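PDB 3VFZ: ECF RNA polymerase sigma factor SigD from Mycobacterium tuberculosis, which probably directs RNA polymerase to specific promoters as an alternative initiation factor, here represented by its domain 4, the part that binds the -35 promoter element. Local coordinates for residues A[37-42]-A[65-70]; A[48-53]-A[59-64]. One frame throughout, in Å; residues are numbered along the deposited sequence.

The modelled chain runs through four helices, 21-29, 34-46, 50-57 and 61-80, and both contacts end on the last of them. Helix 34-46 supplies residues 37-42; the chain then turns into 48-53 and helix 50-57, turns again, and enters helix 61-80 through 59-64. This short return closes contact 2, and the next turns of the same helix, 65-70, come back on 37-42 to close contact 1, so the smaller loop lies within the larger. The two adjoin: Ile39 of contact 1 packs on both Thr53 and Val64 of contact 2. Together they hold helix 34-46 against helices 50-57 and 61-80, which carry the predicted helix-turn-helix of domain 4.

Contact 1: residues A[37-42]-A[65-70]; sequences REILIL and RVAQHR
Ile39 packs on Ala67 and Gln68 where helix 34-46 meets helix 61-80, the long helix that carries the second half of the predicted helix-turn-helix in sigma region 4. The isoleucine points at the partner helix and divides its two branches between neighbouring residues. Its longer branch ends on the alanine, with Ile39 CD1 3.6 Å from Ala67 CB; the shorter branch meets the glutamine stem. A beta-branched residue suits this place because one side chain can fill two directions, and Ala67, which also points across, is small enough to let the helix backbone come close to the methyl. Leu40 leans its end toward the same helix but touches that helix farther along, at Ala71 and Leu75. The methyl of Thr53 from helix 50-57 and Val64 from helix 61-80 also pack on the buried Ile39, so Ile39 lies where three helices meet, close to the centre of the chain. Gln68 serves here through its aliphatic part: its chain is extended beyond CG and crosses the isoleucine at about a right angle. With Ile39 CG2 set anti to the backbone N (chi1 -77° for CG1), that methyl lies 3.9 Å from Gln68 CG.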
loop_
_atom_site.group_PDB
_atom_site.type_symbol
_atom_site.label_atom_id
_atom_site.label_comp_id
_atom_site.label_asym_id
_atom_site.label_seq_id
_atom_site.Cartn_x
_atom_site.Cartn_y
_atom_site.Cartn_z
ATOM N N ARG A 37 -3.427 -1.823 -1.409
ATOM C CA ARG A 37 -3.501 -0.637 -2.264
ATOM C C ARG A 37 -3.979 0.542 -1.442
ATOM O O ARG A 37 -3.417 1.636 -1.491
ATOM C CB ARG A 37 -4.471 -0.854 -3.425
ATOM C CG ARG A 37 -4.004 -1.858 -4.449
ATOM C CD ARG A 37 -5.155 -2.308 -5.347
ATOM N NE ARG A 37 -5.709 -1.206 -6.131
ATOM C CZ ARG A 37 -6.744 -1.332 -6.960
ATOM N NH1 ARG A 37 -7.336 -2.513 -7.099
ATOM N NH2 ARG A 37 -7.194 -0.283 -7.644
ATOM N N GLU A 38 -5.039 0.296 -0.683
ATOM C CA GLU A 38 -5.642 1.298 0.160
ATOM C C GLU A 38 -4.633 1.845 1.162
ATOM O O GLU A 38 -4.510 3.055 1.348
ATOM C CB GLU A 38 -6.822 0.647 0.885
ATOM C CG GLU A 38 -7.380 1.440 2.015
ATOM C CD GLU A 38 -8.534 0.712 2.666
ATOM O OE1 GLU A 38 -8.400 -0.508 2.932
ATOM O OE2 GLU A 38 -9.575 1.357 2.888
ATOM N N ILE A 39 -3.894 0.945 1.806
ATOM C CA ILE A 39 -2.884 1.352 2.789
ATOM C C ILE A 39 -1.783 2.211 2.166
ATOM O O ILE A 39 -1.418 3.259 2.705
ATOM C CB ILE A 39 -2.291 0.110 3.531
ATOM C CG1 ILE A 39 -3.298 -0.359 4.576
ATOM C CG2 ILE A 39 -0.967 0.442 4.181
ATOM C CD1 ILE A 39 -2.991 -1.749 5.143
ATOM N N LEU A 40 -1.250 1.778 1.029
ATOM C CA LEU A 40 -0.170 2.537 0.389
ATOM C C LEU A 40 -0.643 3.915 -0.050
ATOM O O LEU A 40 0.072 4.899 0.132
ATOM C CB LEU A 40 0.422 1.785 -0.804
ATOM C CG LEU A 40 1.217 0.513 -0.492
ATOM C CD1 LEU A 40 1.974 0.038 -1.742
ATOM C CD2 LEU A 40 2.207 0.787 0.639
ATOM N N ILE A 41 -1.839 3.991 -0.632
ATOM C CA ILE A 41 -2.371 5.298 -1.030
ATOM C C ILE A 41 -2.515 6.228 0.182
ATOM O O ILE A 41 -2.088 7.390 0.139
ATOM C CB ILE A 41 -3.683 5.179 -1.802
ATOM C CG1 ILE A 41 -3.467 4.435 -3.122
ATOM C CG2 ILE A 41 -4.275 6.553 -2.076
ATOM C CD1 ILE A 41 -4.803 4.084 -3.820
ATOM N N LEU A 42 -3.107 5.715 1.258
ATOM C CA LEU A 42 -3.283 6.479 2.503
ATOM C C LEU A 42 -1.964 6.942 3.147
ATOM O O LEU A 42 -1.825 8.121 3.530
ATOM C CB LEU A 42 -4.130 5.680 3.500
ATOM C CG LEU A 42 -5.624 5.541 3.138
ATOM C CD1 LEU A 42 -6.377 4.724 4.200
ATOM C CD2 LEU A 42 -6.299 6.915 2.962
ATOM N N ARG A 65 1.563 -2.251 9.359
ATOM C CA ARG A 65 2.988 -2.460 9.109
ATOM C C ARG A 65 3.271 -3.737 8.307
ATOM O O ARG A 65 4.074 -3.727 7.382
ATOM C CB ARG A 65 3.777 -2.498 10.419
ATOM C CG ARG A 65 4.011 -1.147 11.073
ATOM C CD ARG A 65 4.910 -1.315 12.314
ATOM N NE ARG A 65 4.515 -0.415 13.392
ATOM C CZ ARG A 65 3.930 -0.807 14.519
ATOM N NH1 ARG A 65 3.686 -2.092 14.737
ATOM N NH2 ARG A 65 3.598 0.090 15.437
ATOM N N VAL A 66 2.621 -4.838 8.671
ATOM C CA VAL A 66 2.799 -6.097 7.942
ATOM C C VAL A 66 2.337 -6.006 6.499
ATOM O O VAL A 66 3.029 -6.457 5.587
ATOM C CB VAL A 66 2.032 -7.245 8.622
ATOM C CG1 VAL A 66 2.092 -8.503 7.770
ATOM C CG2 VAL A 66 2.605 -7.498 9.994
ATOM N N ALA A 67 1.157 -5.423 6.298
ATOM C CA ALA A 67 0.636 -5.198 4.956
ATOM C C ALA A 67 1.575 -4.326 4.119
ATOM O O ALA A 67 1.703 -4.527 2.916
ATOM C CB ALA A 67 -0.755 -4.540 5.041
ATOM N N GLN A 68 2.190 -3.326 4.751
ATOM C CA GLN A 68 3.154 -2.453 4.060
ATOM C C GLN A 68 4.319 -3.281 3.562
ATOM O O GLN A 68 4.697 -3.203 2.398
ATOM C CB GLN A 68 3.685 -1.374 5.014
ATOM C CG GLN A 68 2.678 -0.276 5.291
ATOM C CD GLN A 68 3.187 0.735 6.307
ATOM O OE1 GLN A 68 4.251 0.563 6.910
ATOM N NE2 GLN A 68 2.435 1.793 6.492
ATOM N N HIS A 69 4.864 -4.094 4.457
ATOM C CA HIS A 69 5.978 -4.979 4.112
ATOM C C HIS A 69 5.614 -5.906 2.957
ATOM O O HIS A 69 6.367 -6.028 1.988
ATOM C CB HIS A 69 6.428 -5.791 5.330
ATOM C CG HIS A 69 7.225 -5.000 6.319
ATOM N ND1 HIS A 69 8.438 -4.424 6.005
ATOM C CD2 HIS A 69 6.991 -4.700 7.619
ATOM C CE1 HIS A 69 8.914 -3.796 7.067
ATOM N NE2 HIS A 69 8.054 -3.948 8.060
ATOM N N ARG A 70 4.456 -6.556 3.046
ATOM C CA ARG A 70 4.033 -7.470 1.986
ATOM C C ARG A 70 3.857 -6.725 0.660
ATOM O O ARG A 70 4.223 -7.229 -0.405
ATOM C CB ARG A 70 2.735 -8.173 2.370
ATOM C CG ARG A 70 2.895 -9.063 3.605
ATOM C CD ARG A 70 1.818 -10.112 3.707
ATOM N NE ARG A 70 1.894 -10.847 4.973
ATOM C CZ ARG A 70 2.926 -11.600 5.353
ATOM N NH1 ARG A 70 3.993 -11.724 4.574
ATOM N NH2 ARG A 70 2.891 -12.229 6.522
#

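Contact 2: residues A[48-53]-A[59-64]; sequences LSAEET and STTGAV
Thr61 and Val64, one turn apart at the start of helix 61-80, face Ala50, Glu51 and Thr53 at the start of helix 50-57. The methyl of Thr61 meets that of Ala50, with Thr61 CG2 3.9 Å from Ala50 CB, while the Thr61 hydroxyl lies beside the CA and CG of Glu51. Val64 straddles the methyl of Thr53: both Val64 CG1 and Val64 CG2 are 4.0 Å from Thr53 CG2. Threonine suits that place because it can turn a methyl to the valine and a hydroxyl to its own helix. With chi1 at -69°, Thr53 OG1 sits beside the backbone N and donates to Ser49 O at 2.9 Å. The amide Thr53 N reaches that oxygen from the opposite face of the carbonyl plane, so two donors grip it. Ser49 and Glu52 form a capping box: Glu52 N gives a bond of 3.0 Å to Ser49 OG, and Ser49 N one of 3.0 Å to Glu52 OE1, nearly straight at 173°. Thr60 caps the other helix, accepting from Ala63 N at 3.1 Å to Thr60 OG1. Helix 50-57 and the start of helix 61-80 belong to the predicted helix-turn-helix; Ala54 extends the packing against Thr61 and Val64, and Leu42 and Arg43 of helix 34-46 pack on Thr53.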
loop_
_atom_site.group_PDB
_atom_site.type_symbol
_atom_site.label_atom_id
_atom_site.label_comp_id
_atom_site.label_asym_id
_atom_site.label_seq_id
_atom_site.Cartn_x
_atom_site.Cartn_y
_atom_site.Cartn_z
ATOM N N LEU A 48 -1.240 9.867 5.707
ATOM C CA LEU A 48 -1.631 9.347 7.019
ATOM C C LEU A 48 -0.452 8.612 7.646
ATOM O O LEU A 48 0.352 7.996 6.945
ATOM C CB LEU A 48 -2.810 8.376 6.908
ATOM C CG LEU A 48 -4.215 8.977 6.923
ATOM C CD1 LEU A 48 -4.353 10.069 5.891
ATOM C CD2 LEU A 48 -5.255 7.907 6.717
ATOM N N SER A 49 -0.349 8.690 8.967
ATOM C CA SER A 49 0.627 7.904 9.699
ATOM C C SER A 49 0.130 6.472 9.740
ATOM O O SER A 49 -1.005 6.189 9.350
ATOM C CB SER A 49 0.756 8.421 11.130
ATOM O OG SER A 49 -0.436 8.154 11.850
ATOM N N ALA A 50 0.971 5.566 10.231
ATOM C CA ALA A 50 0.573 4.174 10.347
ATOM C C ALA A 50 -0.629 4.052 11.278
ATOM O O ALA A 50 -1.531 3.249 11.031
ATOM C CB ALA A 50 1.734 3.326 10.839
ATOM N N GLU A 51 -0.644 4.860 12.338
ATOM C CA GLU A 51 -1.709 4.799 13.333
ATOM C C GLU A 51 -3.019 5.330 12.769
ATOM O O GLU A 51 -4.089 4.754 12.995
ATOM C CB GLU A 51 -1.326 5.592 14.589
ATOM C CG GLU A 51 0.069 5.286 15.131
ATOM C CD GLU A 51 1.153 6.171 14.523
ATOM O OE1 GLU A 51 2.028 5.643 13.800
ATOM O OE2 GLU A 51 1.133 7.398 14.778
ATOM N N GLU A 52 -2.931 6.439 12.041
ATOM C CA GLU A 52 -4.106 7.049 11.431
ATOM C C GLU A 52 -4.684 6.145 10.350
ATOM O O GLU A 52 -5.904 6.054 10.182
ATOM C CB GLU A 52 -3.751 8.423 10.853
ATOM C CG GLU A 52 -3.332 9.441 11.910
ATOM C CD GLU A 52 -2.903 10.765 11.314
ATOM O OE1 GLU A 52 -2.112 10.753 10.347
ATOM O OE2 GLU A 52 -3.363 11.817 11.808
ATOM N N THR A 53 -3.797 5.465 9.626
ATOM C CA THR A 53 -4.209 4.535 8.587
ATOM C C THR A 53 -4.961 3.350 9.189
ATOM O O THR A 53 -6.028 2.972 8.704
ATOM C CB THR A 53 -2.993 4.027 7.793
ATOM O OG1 THR A 53 -2.457 5.107 7.024
ATOM C CG2 THR A 53 -3.396 2.916 6.855
ATOM N N SER A 59 -8.002 -1.522 11.210
ATOM C CA SER A 59 -6.995 -2.550 11.487
ATOM C C SER A 59 -6.201 -2.178 12.725
ATOM O O SER A 59 -6.519 -1.207 13.408
ATOM C CB SER A 59 -6.018 -2.699 10.314
ATOM O OG SER A 59 -6.561 -3.496 9.277
ATOM N N THR A 60 -5.160 -2.952 13.011
ATOM C CA THR A 60 -4.188 -2.554 14.010
ATOM C C THR A 60 -3.011 -1.917 13.295
ATOM O O THR A 60 -2.833 -2.107 12.094
ATOM C CB THR A 60 -3.684 -3.754 14.831
ATOM O OG1 THR A 60 -3.256 -4.796 13.949
ATOM C CG2 THR A 60 -4.786 -4.287 15.737
ATOM N N THR A 61 -2.208 -1.163 14.030
ATOM C CA THR A 61 -1.004 -0.577 13.463
ATOM C C THR A 61 -0.051 -1.692 13.021
ATOM O O THR A 61 0.587 -1.608 11.970
ATOM C CB THR A 61 -0.309 0.327 14.488
ATOM O OG1 THR A 61 -1.241 1.304 14.963
ATOM C CG2 THR A 61 0.877 1.030 13.862
ATOM N N GLY A 62 0.027 -2.744 13.830
ATOM C CA GLY A 62 0.819 -3.915 13.495
ATOM C C GLY A 62 0.390 -4.534 12.180
ATOM O O GLY A 62 1.230 -4.895 11.363
ATOM N N ALA A 63 -0.918 -4.659 11.966
ATOM C CA ALA A 63 -1.415 -5.213 10.713
ATOM C C ALA A 63 -1.058 -4.294 9.533
ATOM O O ALA A 63 -0.713 -4.763 8.455
ATOM C CB ALA A 63 -2.921 -5.441 10.786
ATOM N N VAL A 64 -1.132 -2.987 9.746
ATOM C CA VAL A 64 -0.785 -2.032 8.689
ATOM C C VAL A 64 0.706 -2.154 8.345
ATOM O O VAL A 64 1.071 -2.196 7.179
ATOM C CB VAL A 64 -1.155 -0.586 9.082
ATOM C CG1 VAL A 64 -0.485 0.418 8.138
ATOM C CG2 VAL A 64 -2.682 -0.394 9.069
#